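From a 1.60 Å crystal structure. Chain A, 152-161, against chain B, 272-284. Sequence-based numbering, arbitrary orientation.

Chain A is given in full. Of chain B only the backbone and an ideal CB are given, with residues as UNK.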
# COMPACT_ATOMS: atom_id res chain seq x y z
N PHE A 152 -6.29 -4.97 -20.35
CA PHE A 152 -7.68 -5.10 -19.92
C PHE A 152 -7.75 -5.90 -18.61
O PHE A 152 -8.80 -6.41 -18.22
CB PHE A 152 -8.49 -5.78 -21.02
CG PHE A 152 -8.50 -5.03 -22.32
CD1 PHE A 152 -9.24 -3.86 -22.44
CD2 PHE A 152 -7.79 -5.48 -23.42
CE1 PHE A 152 -9.25 -3.16 -23.64
CE2 PHE A 152 -7.79 -4.78 -24.61
CZ PHE A 152 -8.51 -3.64 -24.72
N GLY A 153 -6.63 -6.00 -17.92
CA GLY A 153 -6.57 -6.76 -16.68
C GLY A 153 -6.89 -8.24 -16.80
O GLY A 153 -7.38 -8.82 -15.84
N ILE A 154 -6.66 -8.85 -17.97
CA ILE A 154 -6.85 -10.29 -18.18
C ILE A 154 -5.44 -10.88 -18.16
O ILE A 154 -4.75 -10.94 -19.19
CB ILE A 154 -7.57 -10.63 -19.50
CG1 ILE A 154 -8.96 -9.98 -19.56
CG2 ILE A 154 -7.65 -12.16 -19.67
CD1 ILE A 154 -9.84 -10.25 -18.39
N GLY A 155 -5.00 -11.27 -16.96
CA GLY A 155 -3.64 -11.70 -16.73
C GLY A 155 -3.47 -13.21 -16.88
O GLY A 155 -4.43 -13.95 -17.04
N ASN A 156 -2.22 -13.63 -16.84
CA ASN A 156 -1.88 -15.07 -16.85
C ASN A 156 -1.30 -15.58 -15.53
O ASN A 156 -1.79 -16.57 -14.97
CB ASN A 156 -1.04 -15.47 -18.07
CG ASN A 156 0.31 -14.75 -18.22
OD1 ASN A 156 0.64 -13.82 -17.49
ND2 ASN A 156 1.10 -15.20 -19.20
N ILE A 157 -0.30 -14.89 -14.99
CA ILE A 157 0.32 -15.34 -13.74
C ILE A 157 -0.60 -15.11 -12.54
O ILE A 157 -0.65 -15.93 -11.63
CB ILE A 157 1.73 -14.70 -13.53
CG1 ILE A 157 2.44 -15.33 -12.33
CG2 ILE A 157 1.67 -13.14 -13.44
CD1 ILE A 157 2.71 -16.84 -12.42
N THR A 158 -1.31 -13.98 -12.52
CA THR A 158 -2.41 -13.73 -11.59
C THR A 158 -3.63 -13.39 -12.44
O THR A 158 -3.51 -13.18 -13.66
CB THR A 158 -2.14 -12.63 -10.58
OG1 THR A 158 -2.34 -11.35 -11.23
CG2 THR A 158 -0.74 -12.69 -10.00
N PRO A 159 -4.82 -13.31 -11.83
CA PRO A 159 -5.98 -12.95 -12.63
C PRO A 159 -5.84 -11.62 -13.40
O PRO A 159 -6.43 -11.47 -14.46
CB PRO A 159 -7.08 -12.83 -11.59
CG PRO A 159 -6.70 -13.82 -10.55
CD PRO A 159 -5.20 -13.71 -10.46
N VAL A 160 -5.04 -10.69 -12.88
CA VAL A 160 -4.99 -9.34 -13.45
C VAL A 160 -3.62 -8.88 -13.99
O VAL A 160 -3.55 -7.78 -14.56
CB VAL A 160 -5.51 -8.29 -12.43
CG1 VAL A 160 -7.01 -8.49 -12.15
CG2 VAL A 160 -4.73 -8.31 -11.14
N ALA A 161 -2.56 -9.67 -13.80
CA ALA A 161 -1.21 -9.30 -14.21
C ALA A 161 -0.57 -10.34 -15.14
O ALA A 161 -0.84 -11.57 -15.02
CB ALA A 161 -0.31 -9.06 -12.98
N UNK B 272 -12.27 -3.05 -9.33
CA UNK B 272 -12.88 -4.40 -9.13
C UNK B 272 -11.99 -5.42 -9.85
O UNK B 272 -11.95 -5.48 -11.09
CB UNK B 272 -14.31 -4.46 -9.66
N UNK B 273 -11.27 -6.22 -9.05
CA UNK B 273 -10.28 -7.20 -9.55
C UNK B 273 -10.96 -8.57 -9.56
O UNK B 273 -11.34 -9.06 -8.52
CB UNK B 273 -9.01 -7.22 -8.69
N UNK B 274 -11.06 -9.15 -10.76
CA UNK B 274 -11.92 -10.33 -10.96
C UNK B 274 -11.10 -11.60 -11.25
O UNK B 274 -10.37 -11.67 -12.25
CB UNK B 274 -12.90 -10.07 -12.11
N UNK B 275 -11.21 -12.59 -10.36
CA UNK B 275 -10.62 -13.92 -10.55
C UNK B 275 -11.61 -14.75 -11.35
O UNK B 275 -12.75 -14.98 -10.90
CB UNK B 275 -10.29 -14.59 -9.22
N UNK B 276 -11.18 -15.20 -12.53
CA UNK B 276 -11.97 -16.01 -13.45
C UNK B 276 -11.65 -17.51 -13.30
O UNK B 276 -12.19 -18.35 -14.05
CB UNK B 276 -11.72 -15.56 -14.89
N UNK B 277 -10.74 -17.84 -12.37
CA UNK B 277 -10.29 -19.23 -12.10
C UNK B 277 -9.53 -19.85 -13.29
O UNK B 277 -9.48 -21.08 -13.43
CB UNK B 277 -11.50 -20.11 -11.76
N UNK B 278 -8.94 -19.00 -14.13
CA UNK B 278 -8.22 -19.43 -15.35
C UNK B 278 -6.75 -18.97 -15.39
O UNK B 278 -6.11 -19.03 -16.43
CB UNK B 278 -8.94 -18.89 -16.59
N UNK B 279 -6.22 -18.48 -14.28
CA UNK B 279 -4.82 -18.05 -14.25
C UNK B 279 -3.93 -19.06 -13.55
O UNK B 279 -4.42 -20.09 -13.01
CB UNK B 279 -4.70 -16.69 -13.56
N UNK B 280 -2.61 -18.83 -13.61
CA UNK B 280 -1.62 -19.76 -13.02
C UNK B 280 -1.64 -19.72 -11.50
O UNK B 280 -1.14 -20.65 -10.85
CB UNK B 280 -0.21 -19.43 -13.52
N UNK B 281 -2.18 -18.65 -10.93
CA UNK B 281 -2.47 -18.54 -9.52
C UNK B 281 -3.91 -18.04 -9.36
O UNK B 281 -4.52 -17.52 -10.31
CB UNK B 281 -1.47 -17.61 -8.83
N UNK B 282 -4.46 -18.20 -8.16
CA UNK B 282 -5.84 -17.82 -7.90
C UNK B 282 -5.94 -17.32 -6.47
O UNK B 282 -5.18 -17.73 -5.58
CB UNK B 282 -6.80 -18.99 -8.14
N UNK B 283 -6.83 -16.36 -6.26
CA UNK B 283 -6.98 -15.75 -4.96
C UNK B 283 -7.97 -16.51 -4.08
O UNK B 283 -7.77 -16.65 -2.86
CB UNK B 283 -7.43 -14.30 -5.12
N UNK B 284 -9.05 -16.97 -4.71
CA UNK B 284 -10.08 -17.79 -4.07
C UNK B 284 -10.80 -18.59 -5.13
O UNK B 284 -10.92 -18.14 -6.27
CB UNK B 284 -11.07 -16.93 -3.28

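Position 272 opens an extended strand, and nothing of chain A lies within 5.5 Å of its CB, so the contact sets no preference; it is B:Thr272, bonded through OG1 elsewhere in the structure. At 273 the CB points sideways but lies 4.2 Å from A:Val160 CG1. An aliphatic side chain of almost any shape would suit this apolar neighbour, and B:Leu273 brings its CD2 to 4.2 Å from A:Val160 CG1. The CB of 274 again finds no partner, leaving the choice open; the residue is B:Val274, whose backbone O meets A:Pro159 CB at 3.6 Å.

At 275 the CB is 3.9 Å from A:Pro159 CG, a contact that a small or medium side chain could make. B:Asp275 packs its CG 3.6 Å from A:Pro159 CG and also serves its own chain: OD1 accepts from the backbone N of 277 (2.9 Å), and OD2 from the backbone N of 283 (2.8 Å), which ties the two ends of the loop together.

Position 276 starts with its CB out of reach, yet chain A presents several carbonyls on this side, among them those of A:Gly155 and A:Pro159. A long donor, lysine or arginine, could span the gap; a short side chain could not. B:Arg276 does so, with NH1 donating to A:Pro159 O (2.9 Å) and NH2 more weakly to A:Gly155 O (3.2 Å). Both oxygens lie at the guanidinium edge, while A:Ile154 CG2 covers one face. A:Pro159 O also accepts from A:Gly155 N (2.9 Å).

Position 277 has positive phi (65°), which favours glycine or asparagine, and its CB points away from chain A; B:Phe277 is there nonetheless. At 278 chain A offers nothing near the CB, and many residues would fit. B:Asp278 holds the arginine in place, its OD2 2.9 Å from B:Arg276 NE and its OD1 in a salt bridge with B:Arg276 NH2 (2.8 Å).

The CB of 279 points toward chain A and is tight, 3.2 Å from A:Asn156 O and 3.6 Å from A:Thr158 C. Little room remains beside the backbone, so a small residue is expected, and B:Ala279 fills the site with its methyl.

At 280 the backbone N donates to A:Asn156 O (2.8 Å, nearly linear), whatever the side chain. The CB faces chain A, 3.6 Å from A:Asn156 O, so a compact side chain such as serine, asparagine or aspartate would suit. In B:Asp280, OD1 is bonded elsewhere in the structure; OD2 lies 3.4 Å from A:Asn156 O, two acceptors without a hydrogen bond.

The CB of 281 lies 3.4 Å from A:Ile157 O, an acceptor well placed for a short hydroxyl. Serine or threonine would suit; B:Thr281 OG1 donates to A:Ile157 O at 2.7 Å.

The CB of 282 points away, so many residues would do; B:Ser282 OG bonds to B:Asp275 OD2 (2.7 Å). From 283 only a large side chain could reach the A:Pro159 ring and A:Val160. B:Trp283 lays its face against the proline, A:Pro159 CG sitting 3.7 Å from the six-membered ring centroid, while A:Val160 CG2 meets the edge at CH2 (3.8 Å). Position 284 is out of reach and sets no preference; it is B:Ser284.

Chain B (272-284) TLVDRFDADTSWS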
# COMPACT_ATOMS: atom_id res chain seq x y z
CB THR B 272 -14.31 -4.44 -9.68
OG1 THR B 272 -14.30 -4.00 -11.05
CG2 THR B 272 -15.26 -3.55 -8.87
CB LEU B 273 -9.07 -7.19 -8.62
CG LEU B 273 -8.50 -5.76 -8.41
CD1 LEU B 273 -7.64 -5.70 -7.16
CD2 LEU B 273 -7.82 -5.19 -9.67
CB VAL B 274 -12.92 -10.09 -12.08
CG1 VAL B 274 -13.81 -11.31 -12.27
CG2 VAL B 274 -13.80 -8.85 -11.78
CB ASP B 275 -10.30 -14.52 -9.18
CG ASP B 275 -9.46 -15.81 -9.27
OD1 ASP B 275 -9.31 -16.37 -10.37
OD2 ASP B 275 -8.85 -16.16 -8.22
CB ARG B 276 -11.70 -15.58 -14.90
CG ARG B 276 -11.70 -14.06 -15.17
CD ARG B 276 -11.19 -13.75 -16.59
NE ARG B 276 -9.81 -14.18 -16.74
CZ ARG B 276 -8.74 -13.51 -16.30
NH1 ARG B 276 -8.88 -12.32 -15.74
NH2 ARG B 276 -7.54 -14.07 -16.44
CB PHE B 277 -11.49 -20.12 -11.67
CG PHE B 277 -12.50 -19.40 -10.78
CD1 PHE B 277 -12.12 -18.86 -9.56
CD2 PHE B 277 -13.82 -19.26 -11.17
CE1 PHE B 277 -13.03 -18.22 -8.73
CE2 PHE B 277 -14.74 -18.61 -10.34
CZ PHE B 277 -14.34 -18.09 -9.12
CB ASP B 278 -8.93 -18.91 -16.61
CG ASP B 278 -8.88 -17.40 -16.75
OD1 ASP B 278 -8.21 -16.71 -15.93
OD2 ASP B 278 -9.47 -16.89 -17.74
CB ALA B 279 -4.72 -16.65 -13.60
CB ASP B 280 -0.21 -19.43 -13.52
CG ASP B 280 -0.09 -19.49 -15.03
OD1 ASP B 280 -0.78 -20.33 -15.67
OD2 ASP B 280 0.76 -18.74 -15.59
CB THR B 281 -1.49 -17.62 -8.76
OG1 THR B 281 -1.72 -16.26 -9.16
CG2 THR B 281 -0.03 -17.99 -9.03
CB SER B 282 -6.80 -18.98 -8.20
OG SER B 282 -8.15 -18.74 -7.83
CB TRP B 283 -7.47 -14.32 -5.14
CG TRP B 283 -6.51 -13.48 -5.93
CD1 TRP B 283 -5.15 -13.52 -5.91
CD2 TRP B 283 -6.87 -12.42 -6.83
NE1 TRP B 283 -4.63 -12.56 -6.77
CE2 TRP B 283 -5.67 -11.88 -7.34
CE3 TRP B 283 -8.09 -11.90 -7.27
CZ2 TRP B 283 -5.65 -10.81 -8.26
CZ3 TRP B 283 -8.08 -10.84 -8.16
CH2 TRP B 283 -6.87 -10.31 -8.65
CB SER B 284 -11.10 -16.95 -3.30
OG SER B 284 -12.01 -17.74 -2.54
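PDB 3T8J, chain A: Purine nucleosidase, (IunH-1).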